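Local coordinates for protein phospholipase C-beta (PLC-beta) (Sepia officinalis, PDB 3QR0) that belongs to the phospholipase C-beta family, joining a PH domain, EF-hand-like modules, a TIM-barrel core with a calcium ion, and a C2 domain in one chain, at residues 24-29 against 131-136; 149-154 against 220-225; 376-381 against 429-434. All coordinates share one frame; numbering follows the deposited sequence.

Interaction 1 (24-29 against 131-136); sequences KGDKFL and KKWSEE
W133, reaching out from helix 127-141, meets D26 and F28 of the segment 24-29 with two different parts of its indole. The indole N-H points straight at the carboxylate: NE1 to OD2 of D26 is 2.8 Å, with an N-H...O angle of 177°, and the acceptor lies in the ring plane. OD2 receives it through its anti lone pair, the one turned away from OD1. F28 comes instead over a face of the indole, edge first. Its CZ sits 3.8 Å from CD1 of W133, displaced toward the rim, and the phenyl stands nearly upright on the five-membered ring, planes at 86° and centroids 5.0 Å apart, a T-shaped stack. Tryptophan suits the place because it offers a broad apolar face to the phenyl and a single N-H, in its plane, to a carboxylate oxygen. Seven antiparallel strands and the helix that packs against them make up the PH-domain fold, and W133 lies where helix 127-141 covers strand 26-31. D26 and F28 are two residues apart on that strand, so both side chains emerge on the helix side, while K27 between them faces the other way. In each, CG stands anti to the carbonyl carbon, which turns both groups to the indole. Beside them G25, whose CA is 4.2 Å from CZ2 of W133, leaves helix 20-24 with positive phi, a turn that a side chain would obstruct. Q21 of that helix donates its NE2 to the same OD2, giving this oxygen two N-H partners. L22 and V45 also touch the indole, and F28 leans on L43, L122 and A124 of the neighbouring strands.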
loop_
_atom_site.group_PDB
_atom_site.type_symbol
_atom_site.label_atom_id
_atom_site.label_comp_id
_atom_site.label_asym_id
_atom_site.label_seq_id
_atom_site.Cartn_x
_atom_site.Cartn_y
_atom_site.Cartn_z
ATOM N N LYS A 24 -25.474 -15.497 -7.212
ATOM C CA LYS A 24 -26.087 -16.819 -7.230
ATOM C C LYS A 24 -25.017 -17.893 -7.017
ATOM O O LYS A 24 -25.179 -18.794 -6.195
ATOM C CB LYS A 24 -26.802 -17.045 -8.564
ATOM C CG LYS A 24 -27.185 -18.485 -8.851
ATOM C CD LYS A 24 -27.810 -18.626 -10.230
ATOM C CE LYS A 24 -26.771 -18.694 -11.341
ATOM N NZ LYS A 24 -25.985 -19.950 -11.311
ATOM N N GLY A 25 -23.935 -17.793 -7.783
ATOM C CA GLY A 25 -22.781 -18.661 -7.608
ATOM C C GLY A 25 -22.623 -19.660 -8.726
ATOM O O GLY A 25 -23.554 -19.907 -9.490
ATOM N N ASP A 26 -21.428 -20.231 -8.814
ATOM C CA ASP A 26 -21.121 -21.245 -9.807
ATOM C C ASP A 26 -20.528 -22.480 -9.122
ATOM O O ASP A 26 -19.994 -22.400 -8.011
ATOM C CB ASP A 26 -20.159 -20.687 -10.866
ATOM C CG ASP A 26 -20.882 -19.949 -11.992
ATOM O OD1 ASP A 26 -21.849 -20.506 -12.557
ATOM O OD2 ASP A 26 -20.471 -18.819 -12.324
ATOM N N LYS A 27 -20.653 -23.616 -9.794
ATOM C CA LYS A 27 -20.152 -24.883 -9.285
ATOM C C LYS A 27 -18.679 -25.025 -9.646
ATOM O O LYS A 27 -18.278 -24.732 -10.772
ATOM C CB LYS A 27 -20.969 -26.045 -9.859
ATOM C CG LYS A 27 -22.462 -25.947 -9.537
ATOM C CD LYS A 27 -23.346 -26.741 -10.505
ATOM C CE LYS A 27 -23.695 -28.124 -9.985
ATOM N NZ LYS A 27 -24.926 -28.667 -10.631
ATOM N N PHE A 28 -17.874 -25.438 -8.671
ATOM C CA PHE A 28 -16.451 -25.700 -8.883
ATOM C C PHE A 28 -16.061 -26.974 -8.165
ATOM O O PHE A 28 -16.668 -27.327 -7.157
ATOM C CB PHE A 28 -15.587 -24.581 -8.301
ATOM C CG PHE A 28 -15.706 -23.261 -9.011
ATOM C CD1 PHE A 28 -14.773 -22.889 -9.971
ATOM C CD2 PHE A 28 -16.717 -22.368 -8.680
ATOM C CE1 PHE A 28 -14.860 -21.659 -10.614
ATOM C CE2 PHE A 28 -16.816 -21.135 -9.317
ATOM C CZ PHE A 28 -15.883 -20.781 -10.289
ATOM N N LEU A 29 -15.039 -27.656 -8.671
ATOM C CA LEU A 29 -14.386 -28.702 -7.896
ATOM C C LEU A 29 -13.210 -28.064 -7.174
ATOM O O LEU A 29 -12.392 -27.389 -7.794
ATOM C CB LEU A 29 -13.906 -29.858 -8.776
ATOM C CG LEU A 29 -14.980 -30.790 -9.338
ATOM C CD1 LEU A 29 -14.327 -31.966 -10.076
ATOM C CD2 LEU A 29 -15.928 -31.311 -8.257
ATOM N N LYS A 131 -12.681 -17.668 -16.481
ATOM C CA LYS A 131 -12.231 -16.336 -16.879
ATOM C C LYS A 131 -13.051 -15.248 -16.189
ATOM O O LYS A 131 -12.487 -14.326 -15.601
ATOM C CB LYS A 131 -12.302 -16.173 -18.404
ATOM C CG LYS A 131 -11.742 -14.851 -18.917
ATOM C CD LYS A 131 -11.667 -14.837 -20.438
ATOM C CE LYS A 131 -11.220 -13.479 -20.961
ATOM N NZ LYS A 131 -11.225 -13.439 -22.451
ATOM N N LYS A 132 -14.376 -15.365 -16.245
ATOM C CA LYS A 132 -15.256 -14.368 -15.629
ATOM C C LYS A 132 -14.983 -14.201 -14.133
ATOM O O LYS A 132 -14.886 -13.074 -13.647
ATOM C CB LYS A 132 -16.731 -14.712 -15.848
ATOM C CG LYS A 132 -17.686 -13.657 -15.292
ATOM C CD LYS A 132 -18.918 -13.470 -16.166
ATOM C CE LYS A 132 -19.640 -12.155 -15.857
ATOM N NZ LYS A 132 -18.761 -10.953 -15.972
ATOM N N TRP A 133 -14.863 -15.313 -13.409
ATOM C CA TRP A 133 -14.573 -15.249 -11.968
ATOM C C TRP A 133 -13.209 -14.617 -11.695
ATOM O O TRP A 133 -13.067 -13.820 -10.778
ATOM C CB TRP A 133 -14.658 -16.628 -11.308
ATOM C CG TRP A 133 -16.050 -17.010 -10.971
ATOM C CD1 TRP A 133 -16.991 -17.499 -11.824
ATOM C CD2 TRP A 133 -16.675 -16.933 -9.686
ATOM N NE1 TRP A 133 -18.161 -17.732 -11.155
ATOM C CE2 TRP A 133 -17.996 -17.392 -9.839
ATOM C CE3 TRP A 133 -16.245 -16.525 -8.421
ATOM C CZ2 TRP A 133 -18.897 -17.450 -8.774
ATOM C CZ3 TRP A 133 -17.144 -16.586 -7.359
ATOM C CH2 TRP A 133 -18.451 -17.045 -7.545
ATOM N N SER A 134 -12.216 -14.975 -12.503
ATOM C CA SER A 134 -10.869 -14.438 -12.343
ATOM C C SER A 134 -10.833 -12.921 -12.524
ATOM O O SER A 134 -10.203 -12.216 -11.738
ATOM C CB SER A 134 -9.906 -15.098 -13.332
ATOM O OG SER A 134 -8.562 -14.817 -12.974
ATOM N N GLU A 135 -11.518 -12.423 -13.552
ATOM C CA GLU A 135 -11.558 -10.985 -13.811
ATOM C C GLU A 135 -12.352 -10.231 -12.749
ATOM O O GLU A 135 -11.939 -9.165 -12.307
ATOM C CB GLU A 135 -12.136 -10.699 -15.195
ATOM C CG GLU A 135 -11.225 -11.168 -16.310
ATOM C CD GLU A 135 -11.826 -10.985 -17.685
ATOM O OE1 GLU A 135 -13.028 -11.293 -17.865
ATOM O OE2 GLU A 135 -11.087 -10.546 -18.594
ATOM N N GLU A 136 -13.481 -10.793 -12.338
ATOM C CA GLU A 136 -14.349 -10.126 -11.369
ATOM C C GLU A 136 -13.720 -10.082 -9.984
ATOM O O GLU A 136 -13.640 -9.016 -9.373
ATOM C CB GLU A 136 -15.722 -10.806 -11.308
ATOM C CG GLU A 136 -16.602 -10.544 -12.529
ATOM C CD GLU A 136 -16.938 -9.074 -12.731
ATOM O OE1 GLU A 136 -17.165 -8.359 -11.730
ATOM O OE2 GLU A 136 -16.984 -8.635 -13.904
#

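Interaction 2 (149-154 against 220-225); sequences KNQLGE and KFYLAL
Q151 and Y222 reach toward one another from helices 151-165 and 215-225 and meet through a single polar contact, their side chains crossing at about a right angle. The phenol OH of Y222 donates to OE1 of Q151 at 2.5 Å, a short bond that arrives close to the line of the amide C=O (161°). The amide plane is turned 49° from the phenol ring, and OE1 of Q151 lies at the ring's edge, 3.3 Å from CE1 of Y222. Both side chains start with CG anti to the backbone N, and the glutamine continues extended beyond CG, which gives it the span to bring its amide to the hydroxyl. Glutamine fits this buried position because its amide can accept with one end and donate with the other: NE2 is bonded to OE1 of Q660, while its own OE1 accepts the bond from the phenol. Tyrosine likewise has two roles, since its OH also receives NH1 of R228 and its ring makes an edge-to-face pair with W155. M307 of helix 299-307 touches both side chains, packing its apolar chain beside the polar pair. Such a buried polar bridge between two helices belongs here to the helical, EF-hand-like region of the phospholipase C-beta fold, at its border with the C2 domain.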
loop_
_atom_site.group_PDB
_atom_site.type_symbol
_atom_site.label_atom_id
_atom_site.label_comp_id
_atom_site.label_asym_id
_atom_site.label_seq_id
_atom_site.Cartn_x
_atom_site.Cartn_y
_atom_site.Cartn_z
ATOM N N LYS A 149 -12.532 2.202 2.622
ATOM C CA LYS A 149 -13.813 2.559 3.219
ATOM C C LYS A 149 -13.678 2.929 4.698
ATOM O O LYS A 149 -12.775 2.459 5.401
ATOM C CB LYS A 149 -14.870 1.466 3.001
ATOM C CG LYS A 149 -14.607 0.148 3.674
ATOM C CD LYS A 149 -15.547 -0.919 3.109
ATOM C CE LYS A 149 -15.119 -2.314 3.485
ATOM N NZ LYS A 149 -13.734 -2.622 3.029
ATOM N N ASN A 150 -14.581 3.796 5.149
ATOM C CA ASN A 150 -14.572 4.294 6.518
ATOM C C ASN A 150 -15.194 3.228 7.421
ATOM O O ASN A 150 -15.628 2.181 6.936
ATOM C CB ASN A 150 -15.332 5.634 6.591
ATOM C CG ASN A 150 -14.930 6.487 7.792
ATOM O OD1 ASN A 150 -14.144 6.060 8.637
ATOM N ND2 ASN A 150 -15.485 7.697 7.875
ATOM N N GLN A 151 -15.241 3.487 8.724
ATOM C CA GLN A 151 -15.700 2.484 9.686
ATOM C C GLN A 151 -17.139 2.000 9.471
ATOM O O GLN A 151 -17.415 0.813 9.676
ATOM C CB GLN A 151 -15.532 2.987 11.118
ATOM C CG GLN A 151 -15.588 1.878 12.154
ATOM C CD GLN A 151 -15.386 2.393 13.559
ATOM O OE1 GLN A 151 -16.287 2.305 14.401
ATOM N NE2 GLN A 151 -14.206 2.945 13.824
ATOM N N LEU A 152 -18.048 2.891 9.066
ATOM C CA LEU A 152 -19.432 2.486 8.759
ATOM C C LEU A 152 -19.473 1.477 7.608
ATOM O O LEU A 152 -20.260 0.532 7.631
ATOM C CB LEU A 152 -20.315 3.690 8.416
ATOM C CG LEU A 152 -21.814 3.404 8.263
ATOM C CD1 LEU A 152 -22.436 3.021 9.604
ATOM C CD2 LEU A 152 -22.540 4.611 7.666
ATOM N N GLY A 153 -18.627 1.687 6.603
ATOM C CA GLY A 153 -18.463 0.719 5.521
ATOM C C GLY A 153 -17.965 -0.633 6.005
ATOM O O GLY A 153 -18.385 -1.674 5.488
ATOM N N GLU A 154 -17.067 -0.629 6.989
ATOM C CA GLU A 154 -16.582 -1.879 7.577
ATOM C C GLU A 154 -17.652 -2.553 8.427
ATOM O O GLU A 154 -17.682 -3.780 8.532
ATOM C CB GLU A 154 -15.316 -1.656 8.407
ATOM C CG GLU A 154 -14.070 -1.366 7.576
ATOM C CD GLU A 154 -13.575 -2.571 6.764
ATOM O OE1 GLU A 154 -14.064 -3.707 6.959
ATOM O OE2 GLU A 154 -12.688 -2.368 5.912
ATOM N N LYS A 220 -27.842 0.542 15.262
ATOM C CA LYS A 220 -28.320 0.733 16.637
ATOM C C LYS A 220 -27.631 -0.268 17.592
ATOM O O LYS A 220 -27.401 0.031 18.760
ATOM C CB LYS A 220 -29.850 0.600 16.705
ATOM C CG LYS A 220 -30.497 1.375 17.851
ATOM C CD LYS A 220 -32.023 1.215 17.872
ATOM C CE LYS A 220 -32.599 1.660 19.214
ATOM N NZ LYS A 220 -34.082 1.480 19.305
ATOM N N PHE A 221 -27.288 -1.450 17.078
ATOM C CA PHE A 221 -26.493 -2.426 17.832
ATOM C C PHE A 221 -25.087 -1.883 18.120
ATOM O O PHE A 221 -24.597 -2.009 19.240
ATOM C CB PHE A 221 -26.450 -3.767 17.083
ATOM C CG PHE A 221 -25.404 -4.732 17.583
ATOM C CD1 PHE A 221 -25.439 -5.209 18.883
ATOM C CD2 PHE A 221 -24.413 -5.201 16.730
ATOM C CE1 PHE A 221 -24.485 -6.117 19.333
ATOM C CE2 PHE A 221 -23.459 -6.105 17.171
ATOM C CZ PHE A 221 -23.495 -6.564 18.475
ATOM N N TYR A 222 -24.456 -1.271 17.117
ATOM C CA TYR A 222 -23.176 -0.573 17.306
ATOM C C TYR A 222 -23.284 0.464 18.428
ATOM O O TYR A 222 -22.430 0.516 19.311
ATOM C CB TYR A 222 -22.720 0.118 16.008
ATOM C CG TYR A 222 -21.388 0.842 16.114
ATOM C CD1 TYR A 222 -20.215 0.250 15.667
ATOM C CD2 TYR A 222 -21.307 2.127 16.652
ATOM C CE1 TYR A 222 -18.993 0.910 15.762
ATOM C CE2 TYR A 222 -20.091 2.794 16.755
ATOM C CZ TYR A 222 -18.936 2.179 16.307
ATOM O OH TYR A 222 -17.726 2.824 16.404
ATOM N N LEU A 223 -24.340 1.278 18.384
ATOM C CA LEU A 223 -24.570 2.306 19.406
ATOM C C LEU A 223 -24.721 1.691 20.798
ATOM O O LEU A 223 -24.212 2.236 21.777
ATOM C CB LEU A 223 -25.814 3.140 19.074
ATOM C CG LEU A 223 -25.795 3.958 17.780
ATOM C CD1 LEU A 223 -27.126 4.695 17.591
ATOM C CD2 LEU A 223 -24.633 4.933 17.781
ATOM N N ALA A 224 -25.418 0.558 20.871
ATOM C CA ALA A 224 -25.606 -0.171 22.127
ATOM C C ALA A 224 -24.342 -0.886 22.617
ATOM O O ALA A 224 -24.193 -1.112 23.819
ATOM C CB ALA A 224 -26.739 -1.182 21.982
ATOM N N LEU A 225 -23.452 -1.256 21.697
ATOM C CA LEU A 225 -22.273 -2.049 22.044
ATOM C C LEU A 225 -21.119 -1.202 22.556
ATOM O O LEU A 225 -20.637 -1.411 23.669
ATOM C CB LEU A 225 -21.793 -2.876 20.845
ATOM C CG LEU A 225 -20.565 -3.762 21.105
ATOM C CD1 LEU A 225 -20.824 -4.703 22.279
ATOM C CD2 LEU A 225 -20.185 -4.547 19.858
#

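Interaction 3 (376-381 against 429-434); sequences DGEPII and AQYCNE
The segment 376-381 runs from a loop into strand 380-381 and passes helix 422-436 at a distance, P379 and Y431 having the nearest alpha carbons at 10.1 Å, so that side chains must bridge the gap. Y431 does most of this. Its OH donates to OE1 of E378 at 2.6 Å; OE1 receives it through its syn lone pair, on the side of OE2, and the carboxylate is turned 37° from the phenol ring. E378 gets there by folding back: its chain bends at chi2 (-68°), bringing the carboxylate to the hydroxyl. The glutamate thus supplies a probably charged acceptor at a partly exposed position, while the long tyrosine spans from the helix. Alongside this bond P379 packs against the ring edge, CD lying 4.3 Å from CE2 of Y431. Proline, without a backbone N-H to satisfy, suits an apolar spot where it also rests on Q424, L427 and L428 of the same helix. Strand 380-381 pairs with 366-372, which carries the calcium ligands E368 and D370. The contact sets an outer helix against the loop leading into a strand of the X-domain half of the TIM-barrel core.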
loop_
_atom_site.group_PDB
_atom_site.type_symbol
_atom_site.label_atom_id
_atom_site.label_comp_id
_atom_site.label_asym_id
_atom_site.label_seq_id
_atom_site.Cartn_x
_atom_site.Cartn_y
_atom_site.Cartn_z
ATOM N N ASP A 376 23.738 -25.862 -16.131
ATOM C CA ASP A 376 23.205 -26.626 -17.261
ATOM C C ASP A 376 23.132 -25.789 -18.548
ATOM O O ASP A 376 22.484 -26.191 -19.514
ATOM C CB ASP A 376 21.801 -27.145 -16.898
ATOM C CG ASP A 376 21.479 -28.501 -17.520
ATOM O OD1 ASP A 376 22.355 -29.113 -18.175
ATOM O OD2 ASP A 376 20.328 -28.966 -17.334
ATOM N N GLY A 377 23.793 -24.631 -18.558
ATOM C CA GLY A 377 23.783 -23.737 -19.710
ATOM C C GLY A 377 22.636 -22.737 -19.726
ATOM O O GLY A 377 22.549 -21.926 -20.642
ATOM N N GLU A 378 21.764 -22.788 -18.718
ATOM C CA GLU A 378 20.583 -21.925 -18.651
ATOM C C GLU A 378 20.740 -20.898 -17.528
ATOM O O GLU A 378 21.031 -21.276 -16.399
ATOM C CB GLU A 378 19.333 -22.770 -18.409
ATOM C CG GLU A 378 18.982 -23.715 -19.565
ATOM C CD GLU A 378 18.538 -22.985 -20.831
ATOM O OE1 GLU A 378 18.003 -21.856 -20.732
ATOM O OE2 GLU A 378 18.717 -23.551 -21.930
ATOM N N PRO A 379 20.538 -19.598 -17.829
ATOM C CA PRO A 379 20.789 -18.582 -16.807
ATOM C C PRO A 379 19.868 -18.692 -15.602
ATOM O O PRO A 379 18.709 -19.095 -15.732
ATOM C CB PRO A 379 20.543 -17.260 -17.551
ATOM C CG PRO A 379 19.665 -17.617 -18.678
ATOM C CD PRO A 379 20.084 -18.989 -19.090
ATOM N N ILE A 380 20.400 -18.319 -14.444
ATOM C CA ILE A 380 19.658 -18.374 -13.195
ATOM C C ILE A 380 19.683 -17.020 -12.521
ATOM O O ILE A 380 20.471 -16.146 -12.885
ATOM C CB ILE A 380 20.247 -19.421 -12.225
ATOM C CG1 ILE A 380 21.683 -19.049 -11.832
ATOM C CG2 ILE A 380 20.183 -20.813 -12.848
ATOM C CD1 ILE A 380 22.317 -20.000 -10.858
ATOM N N ILE A 381 18.803 -16.859 -11.542
ATOM C CA ILE A 381 18.778 -15.679 -10.683
ATOM C C ILE A 381 19.053 -16.106 -9.250
ATOM O O ILE A 381 18.436 -17.046 -8.742
ATOM C CB ILE A 381 17.430 -14.950 -10.767
ATOM C CG1 ILE A 381 17.285 -14.287 -12.139
ATOM C CG2 ILE A 381 17.297 -13.903 -9.647
ATOM C CD1 ILE A 381 15.925 -13.632 -12.377
ATOM N N ALA A 429 18.512 -12.347 -23.337
ATOM C CA ALA A 429 17.893 -11.497 -24.356
ATOM C C ALA A 429 16.781 -12.230 -25.087
ATOM O O ALA A 429 15.711 -11.669 -25.319
ATOM C CB ALA A 429 18.939 -11.008 -25.352
ATOM N N GLN A 430 17.038 -13.486 -25.436
ATOM C CA GLN A 430 16.054 -14.316 -26.124
ATOM C C GLN A 430 14.784 -14.480 -25.294
ATOM O O GLN A 430 13.680 -14.292 -25.806
ATOM C CB GLN A 430 16.643 -15.692 -26.446
ATOM C CG GLN A 430 15.687 -16.613 -27.182
ATOM C CD GLN A 430 16.276 -17.989 -27.433
ATOM O OE1 GLN A 430 17.484 -18.144 -27.620
ATOM N NE2 GLN A 430 15.414 -18.997 -27.445
ATOM N N TYR A 431 14.942 -14.817 -24.016
ATOM C CA TYR A 431 13.785 -15.056 -23.143
ATOM C C TYR A 431 13.024 -13.774 -22.809
ATOM O O TYR A 431 11.807 -13.814 -22.624
ATOM C CB TYR A 431 14.186 -15.808 -21.866
ATOM C CG TYR A 431 14.841 -17.160 -22.105
ATOM C CD1 TYR A 431 14.385 -18.019 -23.106
ATOM C CD2 TYR A 431 15.910 -17.580 -21.324
ATOM C CE1 TYR A 431 14.987 -19.246 -23.325
ATOM C CE2 TYR A 431 16.515 -18.806 -21.529
ATOM C CZ TYR A 431 16.052 -19.636 -22.529
ATOM O OH TYR A 431 16.657 -20.853 -22.742
ATOM N N CYS A 432 13.728 -12.643 -22.734
ATOM C CA CYS A 432 13.057 -11.345 -22.612
ATOM C C CYS A 432 12.151 -11.124 -23.817
ATOM O O CYS A 432 10.987 -10.763 -23.666
ATOM C CB CYS A 432 14.059 -10.192 -22.527
ATOM S SG CYS A 432 14.872 -10.027 -20.925
ATOM N N ASN A 433 12.693 -11.343 -25.011
ATOM C CA ASN A 433 11.924 -11.164 -26.240
ATOM C C ASN A 433 10.703 -12.078 -26.284
ATOM O O ASN A 433 9.587 -11.629 -26.553
ATOM C CB ASN A 433 12.808 -11.389 -27.472
ATOM C CG ASN A 433 13.742 -10.220 -27.739
ATOM O OD1 ASN A 433 13.296 -9.084 -27.900
ATOM N ND2 ASN A 433 15.039 -10.493 -27.796
ATOM N N GLU A 434 10.918 -13.356 -25.992
ATOM C CA GLU A 434 9.848 -14.345 -26.068
ATOM C C GLU A 434 8.804 -14.167 -24.965
ATOM O O GLU A 434 7.613 -14.334 -25.215
ATOM C CB GLU A 434 10.427 -15.763 -26.047
ATOM C CG GLU A 434 11.208 -16.096 -27.321
ATOM C CD GLU A 434 11.921 -17.442 -27.269
ATOM O OE1 GLU A 434 11.820 -18.152 -26.246
ATOM O OE2 GLU A 434 12.591 -17.783 -28.266
#

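In the fold
From the N terminus, interaction 1 comes first, closing a loop of about a hundred residues that takes in most of the PH domain and brings helix 127-141 back to strand 26-31. Interaction 2 opens after it and closes over 65 intervening residues, largely helical, joining helix 151-165 to helix 215-225. Interaction 3 follows, spanning 47 residues of the X domain and uniting the loop that leads into strand 380-381 with helix 422-436. The three loops are in series: none encloses or crosses another. Their centres lie about 31 Å (1 and 2), 35 Å (1 and 3) and 54 Å (2 and 3) apart, and interactions 2 and 3 lie on opposite sides of the chain's centre.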